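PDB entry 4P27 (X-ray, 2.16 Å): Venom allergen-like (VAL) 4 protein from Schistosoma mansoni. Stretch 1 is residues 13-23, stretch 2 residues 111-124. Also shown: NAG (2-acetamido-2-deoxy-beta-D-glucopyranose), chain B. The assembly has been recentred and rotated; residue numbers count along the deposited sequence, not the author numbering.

Stretch 1, residues 13-23: NFHKKVRKDVK
Stretch 2 111-124: NYKQMVWNTTEEIG

Residues 13-22 lie in a helix whose regular i to i+4 hydrogen bonds run from Lys17 N to Asn13 O (2.9 Å) through Lys23 N to Arg19 O (3.2 Å); along the same helix, Lys17 NZ forms a salt bridge with Asp21 OD2 at 3.0 Å. Stretch 2 enters as the last part of a second helix, 111-115, nearly perpendicular to the first: the axes cross at -82° and approach to 10.9 Å. The register places His15 CA 6.5 Å from Met115 CA and Arg19 CA 5.7 Å from Val116 CA.

Tyr112 (chi1 t) points its CA-CB bond away from stretch 1, yet its long side chain brings OH to 3.9 Å from Val22 CG2. Met115 follows in the mtp rotamer, its chi3 of 73° bending the terminal methyl. Its CE lies 3.7 Å from both Phe14 CD1, at the ring edge, and Val18 CG2, and sits over one face of the His15 ring (chi1 m, chi2 82°), 4.0 Å from the centroid.

At Val116 (phi/psi -105/23) the chain leaves helical geometry. Val116 CG1 packs against two valines one helical turn apart, 3.7 Å from Val18 CG1 and 3.8 Å from Val22 CG1. Around this break the carbonyls of Met115 and Trp117 face Arg19, whose side chain (chi1-chi3 m, t, p; chi4 82°) reaches over: NH2 donates to Met115 O (2.9 Å) and Trp117 O (2.8 Å), and NH1 also donates to Trp117 O (3.0 Å). The guanidinium thus satisfies backbone acceptors near its plane.

The CA-to-CB bond of Trp117 (-74/121) points away from stretch 1, and Asn118 (chi1 p) carries the glycan through a 1.4 Å bond from ND2 to NAG C1. Thr120 O stays 3.4 Å from Arg19 NH1, at a poor angle for bonding. Extended strand 122-124 then brings Ile123 (tt) back, its CD1 3.5 Å from the His15 ring centroid, over the face opposite Met115 CE.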

ATOM      1  N   ASN A  13       2.526  -6.185   8.827  1.00 30.70           N
ATOM      2  CA  ASN A  13       3.920  -6.688   8.749  1.00 30.10           C
ATOM      3  C   ASN A  13       4.413  -6.849   7.313  1.00 27.90           C
ATOM      4  O   ASN A  13       5.605  -6.758   7.031  1.00 28.79           O
ATOM      5  CB  ASN A  13       4.042  -8.078   9.421  1.00 30.45           C
ATOM      6  CG  ASN A  13       3.898  -8.041  10.960  1.00 33.46           C
ATOM      7  OD1 ASN A  13       3.494  -9.051  11.541  1.00 37.27           O
ATOM      8  ND2 ASN A  13       4.133  -6.908  11.593  1.00 31.17           N
ATOM      9  N   PHE A  14       3.535  -7.258   6.423  1.00 25.45           N
ATOM     10  CA  PHE A  14       3.936  -7.408   5.024  1.00 26.10           C
ATOM     11  C   PHE A  14       4.387  -5.999   4.502  1.00 23.85           C
ATOM     12  O   PHE A  14       5.398  -5.887   3.835  1.00 26.67           O
ATOM     13  CB  PHE A  14       2.729  -7.922   4.198  1.00 25.11           C
ATOM     14  CG  PHE A  14       3.114  -8.282   2.781  1.00 29.18           C
ATOM     15  CD1 PHE A  14       3.181  -7.292   1.779  1.00 31.17           C
ATOM     16  CD2 PHE A  14       3.399  -9.591   2.426  1.00 31.70           C
ATOM     17  CE1 PHE A  14       3.579  -7.611   0.507  1.00 29.28           C
ATOM     18  CE2 PHE A  14       3.762  -9.939   1.111  1.00 32.16           C
ATOM     19  CZ  PHE A  14       3.862  -8.950   0.156  1.00 36.10           C
ATOM     20  N   HIS A  15       3.639  -4.944   4.851  1.00 24.61           N
ATOM     21  CA  HIS A  15       4.066  -3.584   4.433  1.00 26.80           C
ATOM     22  C   HIS A  15       5.391  -3.145   5.070  1.00 28.67           C
ATOM     23  O   HIS A  15       6.283  -2.652   4.380  1.00 29.98           O
ATOM     24  CB  HIS A  15       3.000  -2.543   4.812  1.00 23.42           C
ATOM     25  CG  HIS A  15       1.855  -2.500   3.873  1.00 24.64           C
ATOM     26  ND1 HIS A  15       0.804  -3.390   3.956  1.00 28.03           N
ATOM     27  CD2 HIS A  15       1.519  -1.604   2.899  1.00 26.68           C
ATOM     28  CE1 HIS A  15      -0.101  -3.088   3.028  1.00 29.18           C
ATOM     29  NE2 HIS A  15       0.286  -1.989   2.398  1.00 23.78           N
ATOM     30  N   LYS A  16       5.582  -3.419   6.364  1.00 29.51           N
ATOM     31  CA  LYS A  16       6.888  -3.191   6.991  1.00 29.89           C
ATOM     32  C   LYS A  16       8.006  -3.911   6.288  1.00 28.10           C
ATOM     33  O   LYS A  16       9.044  -3.338   6.051  1.00 33.03           O
ATOM     34  CB  LYS A  16       6.857  -3.535   8.506  1.00 29.77           C
ATOM     35  CG  LYS A  16       5.965  -2.558   9.192  1.00 36.19           C
ATOM     36  CD  LYS A  16       6.235  -2.433  10.687  1.00 41.02           C
ATOM     37  CE  LYS A  16       5.492  -3.515  11.431  1.00 49.94           C
ATOM     38  NZ  LYS A  16       5.660  -3.197  12.891  1.00 57.64           N
ATOM     39  N   LYS A  17       7.787  -5.172   5.934  1.00 29.26           N
ATOM     40  CA  LYS A  17       8.811  -5.962   5.304  1.00 33.63           C
ATOM     41  C   LYS A  17       9.150  -5.435   3.872  1.00 33.57           C
ATOM     42  O   LYS A  17      10.307  -5.406   3.506  1.00 31.83           O
ATOM     43  CB  LYS A  17       8.325  -7.405   5.094  1.00 36.40           C
ATOM     44  CG  LYS A  17       9.518  -8.327   4.833  1.00 43.73           C
ATOM     45  CD  LYS A  17       9.240  -9.282   3.718  1.00 54.25           C
ATOM     46  CE  LYS A  17      10.503 -10.061   3.355  1.00 68.49           C
ATOM     47  NZ  LYS A  17      10.333 -10.503   1.937  1.00 50.46           N
ATOM     48  N   VAL A  18       8.123  -5.158   3.039  1.00 31.91           N
ATOM     49  CA  VAL A  18       8.359  -4.531   1.702  1.00 30.40           C
ATOM     50  C   VAL A  18       9.253  -3.255   1.803  1.00 24.63           C
ATOM     51  O   VAL A  18      10.210  -3.067   1.081  1.00 26.68           O
ATOM     52  CB  VAL A  18       7.030  -4.181   1.055  1.00 34.71           C
ATOM     53  CG1 VAL A  18       7.159  -3.291  -0.203  1.00 33.18           C
ATOM     54  CG2 VAL A  18       6.363  -5.485   0.693  1.00 31.86           C
ATOM     55  N   ARG A  19       8.967  -2.423   2.755  1.00 25.52           N
ATOM     56  CA  ARG A  19       9.651  -1.156   2.888  1.00 26.96           C
ATOM     57  C   ARG A  19      11.083  -1.391   3.387  1.00 34.66           C
ATOM     58  O   ARG A  19      12.010  -0.701   2.959  1.00 28.90           O
ATOM     59  CB  ARG A  19       8.860  -0.286   3.922  1.00 23.69           C
ATOM     60  CG  ARG A  19       7.626   0.324   3.190  1.00 23.71           C
ATOM     61  CD  ARG A  19       6.672   0.998   4.143  1.00 25.51           C
ATOM     62  NE  ARG A  19       7.040   2.390   4.489  1.00 24.63           N
ATOM     63  CZ  ARG A  19       6.761   3.452   3.735  1.00 26.83           C
ATOM     64  NH1 ARG A  19       7.051   4.646   4.200  1.00 23.83           N
ATOM     65  NH2 ARG A  19       6.077   3.335   2.572  1.00 23.04           N
ATOM     66  N   LYS A  20      11.251  -2.356   4.317  1.00 32.02           N
ATOM     67  CA  LYS A  20      12.609  -2.740   4.725  1.00 32.46           C
ATOM     68  C   LYS A  20      13.388  -3.329   3.558  1.00 29.76           C
ATOM     69  O   LYS A  20      14.487  -2.971   3.406  1.00 29.16           O
ATOM     70  CB  LYS A  20      12.597  -3.776   5.877  1.00 33.89           C
ATOM     71  CG  LYS A  20      14.005  -3.960   6.457  1.00 43.96           C
ATOM     72  CD  LYS A  20      13.992  -4.566   7.854  1.00 51.28           C
ATOM     73  CE  LYS A  20      15.358  -5.151   8.177  1.00 55.70           C
ATOM     74  NZ  LYS A  20      15.398  -5.594   9.589  1.00 71.38           N
ATOM     75  N   ASP A  21      12.813  -4.275   2.803  1.00 30.01           N
ATOM     76  CA  ASP A  21      13.411  -4.820   1.635  1.00 29.63           C
ATOM     77  C   ASP A  21      13.848  -3.783   0.586  1.00 37.09           C
ATOM     78  O   ASP A  21      14.967  -3.907   0.049  1.00 34.41           O
ATOM     79  CB  ASP A  21      12.436  -5.696   0.952  1.00 32.93           C
ATOM     80  CG  ASP A  21      12.300  -7.043   1.632  1.00 40.74           C
ATOM     81  OD1 ASP A  21      13.045  -7.280   2.563  1.00 38.54           O
ATOM     82  OD2 ASP A  21      11.457  -7.832   1.214  1.00 36.20           O
ATOM     83  N   VAL A  22      12.958  -2.822   0.231  1.00 31.67           N
ATOM     84  CA  VAL A  22      13.323  -1.824  -0.802  1.00 27.65           C
ATOM     85  C   VAL A  22      14.499  -0.950  -0.312  1.00 27.94           C
ATOM     86  O   VAL A  22      15.360  -0.605  -1.135  1.00 33.39           O
ATOM     87  CB  VAL A  22      12.095  -0.993  -1.331  1.00 28.38           C
ATOM     88  CG1 VAL A  22      11.664   0.099  -0.374  1.00 22.59           C
ATOM     89  CG2 VAL A  22      12.393  -0.404  -2.710  1.00 29.90           C
ATOM     90  N   LYS A  23      14.577  -0.617   0.988  1.00 29.39           N
ATOM     91  CA  LYS A  23      15.806   0.040   1.521  1.00 32.70           C
ATOM     92  C   LYS A  23      17.122  -0.758   1.473  1.00 37.41           C
ATOM     93  O   LYS A  23      18.166  -0.190   1.756  1.00 36.59           O
ATOM     94  CB  LYS A  23      15.646   0.467   2.927  1.00 26.88           C
ATOM     95  CG  LYS A  23      14.618   1.516   3.026  1.00 36.12           C
ATOM     96  CD  LYS A  23      14.737   2.242   4.330  1.00 45.41           C
ATOM     97  CE  LYS A  23      14.272   1.331   5.411  1.00 48.90           C
ATOM     98  NZ  LYS A  23      13.752   2.133   6.547  1.00 60.76           N
ATOM     99  N   ASN A 111      -0.471   0.213  -6.750  1.00 23.21           N
ATOM    100  CA  ASN A 111      -0.451  -0.422  -5.423  1.00 23.56           C
ATOM    101  C   ASN A 111       0.990  -0.513  -4.914  1.00 23.06           C
ATOM    102  O   ASN A 111       1.258  -0.175  -3.804  1.00 23.05           O
ATOM    103  CB  ASN A 111      -1.072  -1.836  -5.554  1.00 27.01           C
ATOM    104  CG  ASN A 111      -2.529  -1.755  -5.978  1.00 30.51           C
ATOM    105  OD1 ASN A 111      -3.285  -1.014  -5.382  1.00 32.52           O
ATOM    106  ND2 ASN A 111      -2.895  -2.422  -7.077  1.00 29.38           N
ATOM    107  N   TYR A 112       1.920  -1.031  -5.734  1.00 26.13           N
ATOM    108  CA  TYR A 112       3.344  -1.053  -5.371  1.00 21.52           C
ATOM    109  C   TYR A 112       3.905   0.323  -4.972  1.00 23.72           C
ATOM    110  O   TYR A 112       4.533   0.502  -3.891  1.00 24.82           O
ATOM    111  CB  TYR A 112       4.170  -1.681  -6.537  1.00 23.33           C
ATOM    112  CG  TYR A 112       5.649  -1.468  -6.285  1.00 22.91           C
ATOM    113  CD1 TYR A 112       6.298  -2.153  -5.278  1.00 25.46           C
ATOM    114  CD2 TYR A 112       6.360  -0.471  -6.988  1.00 25.56           C
ATOM    115  CE1 TYR A 112       7.657  -1.911  -5.010  1.00 26.82           C
ATOM    116  CE2 TYR A 112       7.716  -0.240  -6.745  1.00 28.02           C
ATOM    117  CZ  TYR A 112       8.332  -0.949  -5.728  1.00 28.94           C
ATOM    118  OH  TYR A 112       9.632  -0.744  -5.415  1.00 30.82           O
ATOM    119  N   LYS A 113       3.662   1.364  -5.805  1.00 25.20           N
ATOM    120  CA  LYS A 113       4.174   2.676  -5.491  1.00 24.93           C
ATOM    121  C   LYS A 113       3.672   3.245  -4.155  1.00 24.67           C
ATOM    122  O   LYS A 113       4.437   3.854  -3.421  1.00 23.21           O
ATOM    123  CB  LYS A 113       3.898   3.733  -6.622  1.00 24.48           C
ATOM    124  CG  LYS A 113       4.627   3.473  -7.946  1.00 32.90           C
ATOM    125  CD  LYS A 113       4.228   4.545  -8.994  1.00 32.74           C
ATOM    126  CE  LYS A 113       4.920   5.876  -8.704  1.00 32.64           C
ATOM    127  NZ  LYS A 113       4.628   6.856  -9.840  1.00 35.14           N
ATOM    128  N   GLN A 114       2.397   3.043  -3.863  1.00 23.98           N
ATOM    129  CA  GLN A 114       1.844   3.466  -2.611  1.00 24.95           C
ATOM    130  C   GLN A 114       2.504   2.693  -1.442  1.00 26.12           C
ATOM    131  O   GLN A 114       2.728   3.287  -0.382  1.00 23.75           O
ATOM    132  CB  GLN A 114       0.326   3.217  -2.585  1.00 24.28           C
ATOM    133  CG  GLN A 114      -0.285   3.606  -1.246  1.00 21.11           C
ATOM    134  CD  GLN A 114      -0.154   5.151  -0.977  1.00 23.40           C
ATOM    135  OE1 GLN A 114      -0.992   5.921  -1.437  1.00 22.92           O
ATOM    136  NE2 GLN A 114       0.828   5.569  -0.180  1.00 21.55           N
ATOM    137  N   MET A 115       2.775   1.383  -1.631  1.00 25.03           N
ATOM    138  CA  MET A 115       3.403   0.608  -0.516  1.00 22.88           C
ATOM    139  C   MET A 115       4.799   1.103  -0.203  1.00 24.16           C
ATOM    140  O   MET A 115       5.188   1.058   0.923  1.00 21.68           O
ATOM    141  CB  MET A 115       3.508  -0.898  -0.848  1.00 22.75           C
ATOM    142  CG  MET A 115       2.104  -1.601  -0.845  1.00 28.89           C
ATOM    143  SD  MET A 115       2.320  -3.370  -1.263  1.00 32.89           S
ATOM    144  CE  MET A 115       3.011  -3.932   0.211  1.00 33.86           C
ATOM    145  N   VAL A 116       5.552   1.605  -1.185  1.00 23.99           N
ATOM    146  CA  VAL A 116       6.915   2.074  -0.909  1.00 23.31           C
ATOM    147  C   VAL A 116       7.033   3.612  -0.881  1.00 26.90           C
ATOM    148  O   VAL A 116       8.116   4.146  -0.947  1.00 25.37           O
ATOM    149  CB  VAL A 116       7.971   1.489  -1.882  1.00 23.81           C
ATOM    150  CG1 VAL A 116       8.129  -0.043  -1.689  1.00 20.07           C
ATOM    151  CG2 VAL A 116       7.712   1.867  -3.360  1.00 19.72           C
ATOM    152  N   TRP A 117       5.909   4.272  -0.635  1.00 25.53           N
ATOM    153  CA  TRP A 117       5.833   5.723  -0.718  1.00 25.07           C
ATOM    154  C   TRP A 117       6.534   6.282   0.465  1.00 26.48           C
ATOM    155  O   TRP A 117       6.200   5.985   1.643  1.00 25.39           O
ATOM    156  CB  TRP A 117       4.370   6.230  -0.831  1.00 22.89           C
ATOM    157  CG  TRP A 117       4.410   7.667  -1.277  1.00 22.85           C
ATOM    158  CD1 TRP A 117       4.310   8.798  -0.478  1.00 23.91           C
ATOM    159  CD2 TRP A 117       4.586   8.116  -2.621  1.00 22.74           C
ATOM    160  NE1 TRP A 117       4.441   9.960  -1.284  1.00 27.56           N
ATOM    161  CE2 TRP A 117       4.611   9.555  -2.596  1.00 28.09           C
ATOM    162  CE3 TRP A 117       4.752   7.443  -3.858  1.00 25.36           C
ATOM    163  CZ2 TRP A 117       4.785  10.331  -3.771  1.00 23.74           C
ATOM    164  CZ3 TRP A 117       4.883   8.236  -5.033  1.00 26.63           C
ATOM    165  CH2 TRP A 117       4.901   9.651  -4.943  1.00 25.40           C
ATOM    166  N   ASN A 118       7.559   7.075   0.199  1.00 26.72           N
ATOM    167  CA  ASN A 118       8.444   7.480   1.328  1.00 30.02           C
ATOM    168  C   ASN A 118       7.820   8.417   2.378  1.00 31.44           C
ATOM    169  O   ASN A 118       8.165   8.312   3.566  1.00 33.95           O
ATOM    170  CB  ASN A 118       9.760   8.074   0.797  1.00 30.75           C
ATOM    171  CG  ASN A 118       9.558   9.458   0.190  1.00 35.61           C
ATOM    172  OD1 ASN A 118       8.451   9.812  -0.313  1.00 35.51           O
ATOM    173  ND2 ASN A 118      10.634  10.227   0.163  1.00 38.11           N
ATOM    174  N   THR A 119       6.898   9.316   1.996  1.00 27.05           N
ATOM    175  CA  THR A 119       6.317  10.232   3.043  1.00 26.61           C
ATOM    176  C   THR A 119       5.119   9.636   3.778  1.00 34.99           C
ATOM    177  O   THR A 119       4.645  10.185   4.764  1.00 31.89           O
ATOM    178  CB  THR A 119       5.773  11.546   2.453  1.00 29.81           C
ATOM    179  OG1 THR A 119       4.975  11.265   1.315  1.00 32.37           O
ATOM    180  CG2 THR A 119       6.983  12.496   1.942  1.00 28.36           C
ATOM    181  N   THR A 120       4.590   8.510   3.292  1.00 31.95           N
ATOM    182  CA  THR A 120       3.476   7.882   3.995  1.00 29.67           C
ATOM    183  C   THR A 120       3.880   7.468   5.425  1.00 28.77           C
ATOM    184  O   THR A 120       4.889   6.795   5.631  1.00 30.40           O
ATOM    185  CB  THR A 120       2.972   6.626   3.193  1.00 30.89           C
ATOM    186  OG1 THR A 120       2.517   7.043   1.896  1.00 33.49           O
ATOM    187  CG2 THR A 120       1.864   5.936   3.994  1.00 24.09           C
ATOM    188  N   GLU A 121       3.011   7.746   6.392  1.00 31.38           N
ATOM    189  CA  GLU A 121       3.345   7.638   7.784  1.00 33.64           C
ATOM    190  C   GLU A 121       2.365   6.698   8.472  1.00 28.50           C
ATOM    191  O   GLU A 121       2.731   5.969   9.399  1.00 36.04           O
ATOM    192  CB  GLU A 121       3.170   9.028   8.400  1.00 36.82           C
ATOM    193  CG  GLU A 121       3.431   8.968   9.881  1.00 62.28           C
ATOM    194  CD  GLU A 121       4.383  10.048  10.320  1.00 69.43           C
ATOM    195  OE1 GLU A 121       4.424  11.076   9.639  1.00 60.68           O
ATOM    196  OE2 GLU A 121       5.091   9.854  11.320  1.00 78.67           O
ATOM    197  N   GLU A 122       1.099   6.832   8.115  1.00 26.75           N
ATOM    198  CA  GLU A 122       0.006   6.120   8.779  1.00 27.42           C
ATOM    199  C   GLU A 122      -0.584   5.142   7.774  1.00 25.69           C
ATOM    200  O   GLU A 122      -0.820   5.487   6.582  1.00 25.61           O
ATOM    201  CB  GLU A 122      -1.093   7.071   9.226  1.00 28.29           C
ATOM    202  CG  GLU A 122      -0.523   8.297   9.878  1.00 47.59           C
ATOM    203  CD  GLU A 122      -0.824   8.352  11.324  1.00 55.77           C
ATOM    204  OE1 GLU A 122      -0.797   7.311  12.021  1.00 68.82           O
ATOM    205  OE2 GLU A 122      -1.125   9.466  11.742  1.00 73.50           O
ATOM    206  N   ILE A 123      -0.881   3.961   8.262  1.00 27.61           N
ATOM    207  CA  ILE A 123      -1.623   2.982   7.464  1.00 26.28           C
ATOM    208  C   ILE A 123      -2.788   2.421   8.314  1.00 28.14           C
ATOM    209  O   ILE A 123      -2.639   2.192   9.503  1.00 27.79           O
ATOM    210  CB  ILE A 123      -0.679   1.889   6.990  1.00 24.01           C
ATOM    211  CG1 ILE A 123      -1.442   0.855   6.129  1.00 28.04           C
ATOM    212  CG2 ILE A 123      -0.083   1.170   8.186  1.00 26.36           C
ATOM    213  CD1 ILE A 123      -0.531  -0.231   5.549  1.00 26.10           C
ATOM    214  N   GLY A 124      -3.942   2.189   7.742  1.00 27.10           N
ATOM    215  CA  GLY A 124      -4.842   1.231   8.376  1.00 31.12           C
ATOM    216  C   GLY A 124      -5.724   0.540   7.336  1.00 34.31           C
ATOM    217  O   GLY A 124      -6.172   1.187   6.393  1.00 29.92           O
TER
HETATM  218  C1  NAG B 201      10.775  11.547  -0.175  1.00 41.26           C
HETATM  219  C2  NAG B 201      11.676  12.435   0.698  1.00 44.28           C
HETATM  220  C3  NAG B 201      11.918  13.789   0.106  1.00 52.49           C
HETATM  221  C4  NAG B 201      12.386  13.605  -1.310  1.00 50.72           C
HETATM  222  C5  NAG B 201      11.302  12.894  -2.088  1.00 58.20           C
HETATM  223  C6  NAG B 201      11.695  12.865  -3.540  1.00 52.95           C
HETATM  224  C7  NAG B 201      11.300  11.781   2.946  1.00 51.50           C
HETATM  225  C8  NAG B 201      10.594  12.041   4.220  1.00 49.45           C
HETATM  226  N2  NAG B 201      11.142  12.665   2.004  1.00 43.88           N
HETATM  227  O3  NAG B 201      12.890  14.470   0.888  1.00 54.55           O
HETATM  228  O4  NAG B 201      12.638  14.855  -1.874  1.00 71.30           O
HETATM  229  O5  NAG B 201      11.118  11.600  -1.545  1.00 50.49           O
HETATM  230  O6  NAG B 201      10.785  12.118  -4.309  1.00 55.42           O
HETATM  231  O7  NAG B 201      11.952  10.791   2.818  1.00 56.77           O